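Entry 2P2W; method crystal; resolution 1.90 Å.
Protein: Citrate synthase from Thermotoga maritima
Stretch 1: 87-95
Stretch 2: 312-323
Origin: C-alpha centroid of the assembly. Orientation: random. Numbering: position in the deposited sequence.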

ATOM      1  N   ASN A  87      -8.705  20.497   4.674  1.00 25.64           N
ATOM      2  CA  ASN A  87      -8.618  20.398   3.222  1.00 26.71           C
ATOM      3  C   ASN A  87      -7.942  19.123   2.737  1.00 25.62           C
ATOM      4  O   ASN A  87      -7.306  19.119   1.686  1.00 24.25           O
ATOM      5  N   LEU A  88      -8.075  18.043   3.499  1.00 22.87           N
ATOM      6  CA  LEU A  88      -7.466  16.774   3.116  1.00 22.96           C
ATOM      7  C   LEU A  88      -8.314  16.035   2.085  1.00 21.49           C
ATOM      8  O   LEU A  88      -9.526  16.231   2.010  1.00 21.15           O
ATOM      9  N   HIS A  89      -7.666  15.189   1.288  1.00 20.48           N
ATOM     10  CA  HIS A  89      -8.372  14.380   0.300  1.00 20.67           C
ATOM     11  C   HIS A  89      -8.976  13.237   1.121  1.00 19.63           C
ATOM     12  O   HIS A  89      -8.331  12.715   2.036  1.00 18.38           O
ATOM     13  N   TYR A  90     -10.207  12.848   0.808  1.00 19.19           N
ATOM     14  CA  TYR A  90     -10.870  11.789   1.569  1.00 18.72           C
ATOM     15  C   TYR A  90     -10.155  10.439   1.627  1.00 19.89           C
ATOM     16  O   TYR A  90     -10.242   9.742   2.639  1.00 20.19           O
ATOM     17  N   ILE A  91      -9.447  10.061   0.566  1.00 19.59           N
ATOM     18  CA  ILE A  91      -8.717   8.795   0.590  1.00 19.64           C
ATOM     19  C   ILE A  91      -7.660   8.865   1.698  1.00 20.33           C
ATOM     20  O   ILE A  91      -7.433   7.887   2.420  1.00 18.47           O
ATOM     21  N   ASP A  92      -7.016  10.024   1.831  1.00 20.27           N
ATOM     22  CA  ASP A  92      -5.993  10.204   2.858  1.00 21.55           C
ATOM     23  C   ASP A  92      -6.613  10.182   4.252  1.00 21.53           C
ATOM     24  O   ASP A  92      -6.011   9.675   5.200  1.00 21.80           O
ATOM     25  N   VAL A  93      -7.817  10.733   4.367  1.00 19.90           N
ATOM     26  CA  VAL A  93      -8.530  10.754   5.639  1.00 20.44           C
ATOM     27  C   VAL A  93      -8.748   9.312   6.093  1.00 19.84           C
ATOM     28  O   VAL A  93      -8.541   8.978   7.265  1.00 20.15           O
ATOM     29  N   LEU A  94      -9.157   8.459   5.156  1.00 19.73           N
ATOM     30  CA  LEU A  94      -9.376   7.046   5.453  1.00 19.79           C
ATOM     31  C   LEU A  94      -8.081   6.391   5.944  1.00 20.82           C
ATOM     32  O   LEU A  94      -8.096   5.627   6.907  1.00 20.69           O
ATOM     33  N   LYS A  95      -6.963   6.692   5.283  1.00 20.58           N
ATOM     34  CA  LYS A  95      -5.672   6.123   5.677  1.00 20.17           C
ATOM     35  C   LYS A  95      -5.372   6.440   7.135  1.00 19.88           C
ATOM     36  O   LYS A  95      -4.997   5.563   7.921  1.00 19.96           O
ATOM     37  N   PHE A 312     -22.410  14.655  -3.928  1.00 20.71           N
ATOM     38  CA  PHE A 312     -21.169  14.398  -3.201  1.00 21.33           C
ATOM     39  C   PHE A 312     -19.998  15.214  -3.743  1.00 22.20           C
ATOM     40  O   PHE A 312     -19.931  15.494  -4.939  1.00 21.62           O
ATOM     41  N   PRO A 313     -19.062  15.610  -2.861  1.00 22.50           N
ATOM     42  CA  PRO A 313     -17.885  16.392  -3.257  1.00 22.74           C
ATOM     43  C   PRO A 313     -17.005  15.543  -4.175  1.00 21.56           C
ATOM     44  O   PRO A 313     -16.835  14.348  -3.941  1.00 19.50           O
ATOM     45  N   ARG A 314     -16.439  16.161  -5.204  1.00 20.61           N
ATOM     46  CA  ARG A 314     -15.594  15.450  -6.159  1.00 20.91           C
ATOM     47  C   ARG A 314     -14.392  14.748  -5.509  1.00 21.24           C
ATOM     48  O   ARG A 314     -13.953  13.689  -5.940  1.00 20.60           O
ATOM     49  N   ASN A 315     -13.822  15.379  -4.464  1.00 20.87           N
ATOM     50  CA  ASN A 315     -12.651  14.762  -3.846  1.00 21.53           C
ATOM     51  C   ASN A 315     -13.018  13.623  -2.882  1.00 20.40           C
ATOM     52  O   ASN A 315     -12.197  13.120  -2.120  1.00 20.49           O
ATOM     53  N   MET A 316     -14.317  13.231  -2.921  1.00 19.85           N
ATOM     54  CA  MET A 316     -14.759  12.055  -2.173  1.00 19.20           C
ATOM     55  C   MET A 316     -15.133  10.880  -3.102  1.00 18.83           C
ATOM     56  O   MET A 316     -15.409   9.768  -2.657  1.00 18.21           O
ATOM     57  N   PHE A 317     -15.178  11.168  -4.429  1.00 17.78           N
ATOM     58  CA  PHE A 317     -15.578  10.127  -5.393  1.00 18.23           C
ATOM     59  C   PHE A 317     -14.749   8.822  -5.232  1.00 18.50           C
ATOM     60  O   PHE A 317     -15.295   7.730  -5.203  1.00 17.52           O
ATOM     61  N   THR A 318     -13.426   8.933  -5.139  1.00 18.14           N
ATOM     62  CA  THR A 318     -12.605   7.738  -4.993  1.00 19.50           C
ATOM     63  C   THR A 318     -12.885   7.060  -3.650  1.00 18.71           C
ATOM     64  O   THR A 318     -12.839   5.834  -3.543  1.00 19.83           O
ATOM     65  N   ALA A 319     -13.184   7.856  -2.627  1.00 18.35           N
ATOM     66  CA  ALA A 319     -13.476   7.303  -1.306  1.00 18.34           C
ATOM     67  C   ALA A 319     -14.818   6.567  -1.332  1.00 17.69           C
ATOM     68  O   ALA A 319     -15.024   5.611  -0.582  1.00 16.85           O
ATOM     69  N   LEU A 320     -15.732   7.017  -2.189  1.00 16.96           N
ATOM     70  CA  LEU A 320     -17.035   6.363  -2.312  1.00 17.24           C
ATOM     71  C   LEU A 320     -16.822   5.000  -2.963  1.00 17.39           C
ATOM     72  O   LEU A 320     -17.482   4.018  -2.619  1.00 18.28           O
ATOM     73  N   PHE A 321     -15.895   4.960  -3.915  1.00 16.87           N
ATOM     74  CA  PHE A 321     -15.538   3.731  -4.609  1.00 15.91           C
ATOM     75  C   PHE A 321     -14.991   2.776  -3.539  1.00 16.29           C
ATOM     76  O   PHE A 321     -15.398   1.613  -3.456  1.00 16.04           O
ATOM     77  N   ALA A 322     -14.085   3.287  -2.706  1.00 15.80           N
ATOM     78  CA  ALA A 322     -13.465   2.490  -1.646  1.00 16.76           C
ATOM     79  C   ALA A 322     -14.466   1.971  -0.610  1.00 16.94           C
ATOM     80  O   ALA A 322     -14.328   0.857  -0.102  1.00 16.90           O
ATOM     81  N   THR A 323     -15.464   2.789  -0.295  1.00 17.66           N
ATOM     82  CA  THR A 323     -16.487   2.423   0.677  1.00 18.33           C
ATOM     83  C   THR A 323     -17.111   1.091   0.283  1.00 18.69           C
ATOM     84  O   THR A 323     -17.506   0.292   1.137  1.00 17.53           O
TER

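What does the approach to the helix of stretch 2 offer to stretch 1? Phe312 stays out of reach, but Pro313 points toward stretch 1 and its ring, puckered C-gamma endo, lightly touches the Tyr90 ring, with CG 4.4 Å from Tyr90 CE2. Arg314 turns away and takes no part. Asn315 follows and has the largest covered area on its side of the contact. Its CA-to-CB bond runs sideways, yet with chi1 in p and chi2 at -31° the amide end comes nearer, and Asn315 OD1 lies 3.4 Å from Tyr90 CE2.

How are the polar groups around Asn315 met when no direct hydrogen bond joins the stretches? Asn315 ND2 stands 3.7 Å from Leu88 O, and one water bridges the gap: it donates to Leu88 O at 2.7 Å and accepts from Asn315 ND2 at 3.0 Å. The backbone Asn315 O sits near the plane of the Tyr90 ring, 3.3 Å from Tyr90 CD2, and over one face of the His89 ring, 3.7 Å from His89 CE1. That imidazole, with chi1 in t, is also held from within its own stretch, because His89 ND1 caps the helix by accepting from Ile91 N at 3.0 Å.

What covers the face of the Tyr90 ring? Met316 does, in an extended t, t start that ends with chi3 in m. Its methyl makes a CH-pi contact, Met316 CE lying 3.7 Å from the ring centroid of Tyr90 and 3.5 Å from Tyr90 CE1. Tyr90 itself points toward stretch 2 with chi1 in m and gives up 100 Å² to the contact, more than any other residue.

How does the helix of stretch 2 then pack against the helix of stretch 1? The axes approach to 8.9 Å at 47°, and small side chains line the near side. Thr318, chi1 in m, points in and places its CG2 3.5 Å from Ile91 CD1, while its OG1 is hydrogen-bonded elsewhere in the structure. Ala319 is the meeting point of three residues: its CB is 3.7 Å from Tyr90 CB, 4.1 Å from Leu94 CD1 and 4.3 Å from Ile91 CD1. Leu320 faces away. One turn on from Thr318, Ala322 CB reaches both Ile91 CD1 and Leu94 CD1 at 4.4 Å. Ile91 (m, m) starts out sideways but brings its end inward, whereas Leu94 (m, t) points toward the other helix from the start. Thr323 turns its hydroxyl back to its own helix, OG1 donating to Ala319 O at 2.8 Å.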

ATOM      1  CB  ASN A  87      -7.862  21.609   2.677  1.00 29.15           C
ATOM      2  CG  ASN A  87      -6.399  21.593   3.062  1.00 32.56           C
ATOM      3  OD1 ASN A  87      -6.051  21.283   4.202  1.00 32.85           O
ATOM      4  ND2 ASN A  87      -5.533  21.931   2.114  1.00 36.15           N
ATOM      5  CB  LEU A  88      -7.293  15.874   4.345  1.00 24.02           C
ATOM      6  CG  LEU A  88      -6.436  16.389   5.499  1.00 25.65           C
ATOM      7  CD1 LEU A  88      -6.520  15.414   6.670  1.00 25.47           C
ATOM      8  CD2 LEU A  88      -4.997  16.554   5.031  1.00 25.90           C
ATOM      9  CB  HIS A  89      -7.388  13.841  -0.746  1.00 21.75           C
ATOM     10  CG  HIS A  89      -8.040  13.097  -1.875  1.00 24.29           C
ATOM     11  ND1 HIS A  89      -8.497  11.803  -1.750  1.00 22.72           N
ATOM     12  CD2 HIS A  89      -8.300  13.465  -3.154  1.00 23.97           C
ATOM     13  CE1 HIS A  89      -9.007  11.403  -2.903  1.00 25.03           C
ATOM     14  NE2 HIS A  89      -8.899  12.394  -3.771  1.00 24.67           N
ATOM     15  CB  TYR A  90     -12.311  11.630   1.077  1.00 19.01           C
ATOM     16  CG  TYR A  90     -13.196  12.753   1.565  1.00 20.27           C
ATOM     17  CD1 TYR A  90     -13.799  12.692   2.822  1.00 22.23           C
ATOM     18  CD2 TYR A  90     -13.371  13.913   0.806  1.00 22.05           C
ATOM     19  CE1 TYR A  90     -14.552  13.756   3.316  1.00 21.86           C
ATOM     20  CE2 TYR A  90     -14.121  14.986   1.293  1.00 21.95           C
ATOM     21  CZ  TYR A  90     -14.707  14.898   2.549  1.00 22.28           C
ATOM     22  OH  TYR A  90     -15.435  15.956   3.047  1.00 21.61           O
ATOM     23  CB  ILE A  91      -8.012   8.504  -0.766  1.00 19.63           C
ATOM     24  CG1 ILE A  91      -9.042   8.078  -1.821  1.00 18.76           C
ATOM     25  CG2 ILE A  91      -6.951   7.412  -0.586  1.00 20.10           C
ATOM     26  CD1 ILE A  91      -9.727   6.737  -1.543  1.00 18.82           C
ATOM     27  CB  ASP A  92      -5.231  11.515   2.644  1.00 22.08           C
ATOM     28  CG  ASP A  92      -4.325  11.464   1.424  1.00 25.42           C
ATOM     29  OD1 ASP A  92      -3.986  10.345   0.989  1.00 25.18           O
ATOM     30  OD2 ASP A  92      -3.945  12.535   0.910  1.00 26.79           O
ATOM     31  CB  VAL A  93      -9.896  11.471   5.491  1.00 20.28           C
ATOM     32  CG1 VAL A  93     -10.719  11.307   6.759  1.00 21.15           C
ATOM     33  CG2 VAL A  93      -9.665  12.953   5.205  1.00 22.31           C
ATOM     34  CB  LEU A  94      -9.891   6.313   4.209  1.00 19.59           C
ATOM     35  CG  LEU A  94     -11.359   6.553   3.832  1.00 19.81           C
ATOM     36  CD1 LEU A  94     -11.654   5.963   2.459  1.00 17.89           C
ATOM     37  CD2 LEU A  94     -12.255   5.932   4.889  1.00 19.01           C
ATOM     38  CB  LYS A  95      -4.535   6.700   4.833  1.00 20.61           C
ATOM     39  CG  LYS A  95      -4.486   6.259   3.387  1.00 21.23           C
ATOM     40  CD  LYS A  95      -3.350   7.004   2.717  1.00 24.68           C
ATOM     41  CE  LYS A  95      -3.458   6.990   1.208  1.00 25.86           C
ATOM     42  NZ  LYS A  95      -2.436   7.905   0.629  1.00 26.34           N
ATOM     43  CB  PHE A 312     -20.805  12.912  -3.263  1.00 21.16           C
ATOM     44  CG  PHE A 312     -21.739  12.028  -2.493  1.00 20.02           C
ATOM     45  CD1 PHE A 312     -21.512  11.770  -1.147  1.00 22.11           C
ATOM     46  CD2 PHE A 312     -22.862  11.479  -3.101  1.00 22.01           C
ATOM     47  CE1 PHE A 312     -22.394  10.978  -0.411  1.00 21.90           C
ATOM     48  CE2 PHE A 312     -23.754  10.681  -2.372  1.00 22.79           C
ATOM     49  CZ  PHE A 312     -23.516  10.433  -1.024  1.00 20.90           C
ATOM     50  CB  PRO A 313     -17.180  16.675  -1.929  1.00 23.16           C
ATOM     51  CG  PRO A 313     -17.901  16.068  -0.770  1.00 24.18           C
ATOM     52  CD  PRO A 313     -19.070  15.375  -1.407  1.00 22.16           C
ATOM     53  CB  ARG A 314     -15.131  16.443  -7.228  1.00 21.53           C
ATOM     54  CG  ARG A 314     -16.310  16.955  -8.055  1.00 21.41           C
ATOM     55  CD  ARG A 314     -15.883  17.836  -9.234  1.00 21.05           C
ATOM     56  NE  ARG A 314     -17.061  18.166 -10.047  1.00 20.55           N
ATOM     57  CZ  ARG A 314     -16.883  18.913 -11.151  1.00 20.18           C
ATOM     58  NH1 ARG A 314     -15.678  19.339 -11.484  1.00 18.11           N
ATOM     59  NH2 ARG A 314     -17.935  19.206 -11.922  1.00 20.74           N
ATOM     60  CB  ASN A 315     -11.787  15.840  -3.174  1.00 23.03           C
ATOM     61  CG  ASN A 315     -12.447  16.360  -1.924  1.00 24.44           C
ATOM     62  OD1 ASN A 315     -13.666  16.411  -1.802  1.00 25.39           O
ATOM     63  ND2 ASN A 315     -11.596  16.794  -0.978  1.00 28.12           N
ATOM     64  CB  MET A 316     -15.966  12.436  -1.293  1.00 20.26           C
ATOM     65  CG  MET A 316     -16.326  11.333  -0.290  1.00 21.21           C
ATOM     66  SD  MET A 316     -17.952  11.556   0.448  1.00 23.05           S
ATOM     67  CE  MET A 316     -17.529  12.874   1.598  1.00 21.97           C
ATOM     68  CB  PHE A 317     -15.390  10.670  -6.817  1.00 17.05           C
ATOM     69  CG  PHE A 317     -16.456  11.661  -7.216  1.00 17.36           C
ATOM     70  CD1 PHE A 317     -17.347  12.175  -6.279  1.00 16.56           C
ATOM     71  CD2 PHE A 317     -16.510  12.102  -8.533  1.00 17.83           C
ATOM     72  CE1 PHE A 317     -18.286  13.130  -6.667  1.00 18.40           C
ATOM     73  CE2 PHE A 317     -17.451  13.060  -8.913  1.00 18.30           C
ATOM     74  CZ  PHE A 317     -18.338  13.575  -7.982  1.00 18.49           C
ATOM     75  CB  THR A 318     -11.092   8.063  -5.097  1.00 21.44           C
ATOM     76  OG1 THR A 318     -10.825   8.708  -6.347  1.00 25.43           O
ATOM     77  CG2 THR A 318     -10.270   6.782  -5.037  1.00 23.97           C
ATOM     78  CB  ALA A 319     -13.497   8.414  -0.258  1.00 17.22           C
ATOM     79  CB  LEU A 320     -17.986   7.208  -3.163  1.00 15.17           C
ATOM     80  CG  LEU A 320     -18.471   8.501  -2.501  1.00 16.14           C
ATOM     81  CD1 LEU A 320     -19.218   9.346  -3.530  1.00 17.25           C
ATOM     82  CD2 LEU A 320     -19.364   8.176  -1.310  1.00 17.71           C
ATOM     83  CB  PHE A 321     -14.451   4.045  -5.650  1.00 16.63           C
ATOM     84  CG  PHE A 321     -14.187   2.937  -6.644  1.00 16.68           C
ATOM     85  CD1 PHE A 321     -14.424   1.601  -6.326  1.00 18.12           C
ATOM     86  CD2 PHE A 321     -13.645   3.237  -7.895  1.00 18.10           C
ATOM     87  CE1 PHE A 321     -14.124   0.584  -7.234  1.00 17.58           C
ATOM     88  CE2 PHE A 321     -13.341   2.226  -8.812  1.00 17.99           C
ATOM     89  CZ  PHE A 321     -13.580   0.898  -8.481  1.00 17.22           C
ATOM     90  CB  ALA A 322     -12.375   3.310  -0.949  1.00 17.17           C
ATOM     91  CB  THR A 323     -17.570   3.521   0.754  1.00 20.18           C
ATOM     92  OG1 THR A 323     -16.979   4.719   1.271  1.00 19.63           O
ATOM     93  CG2 THR A 323     -18.719   3.097   1.657  1.00 19.53           C
TER
HETATM   94  O   HOH W   1     -11.313  18.236   1.669  1.00 28.50           O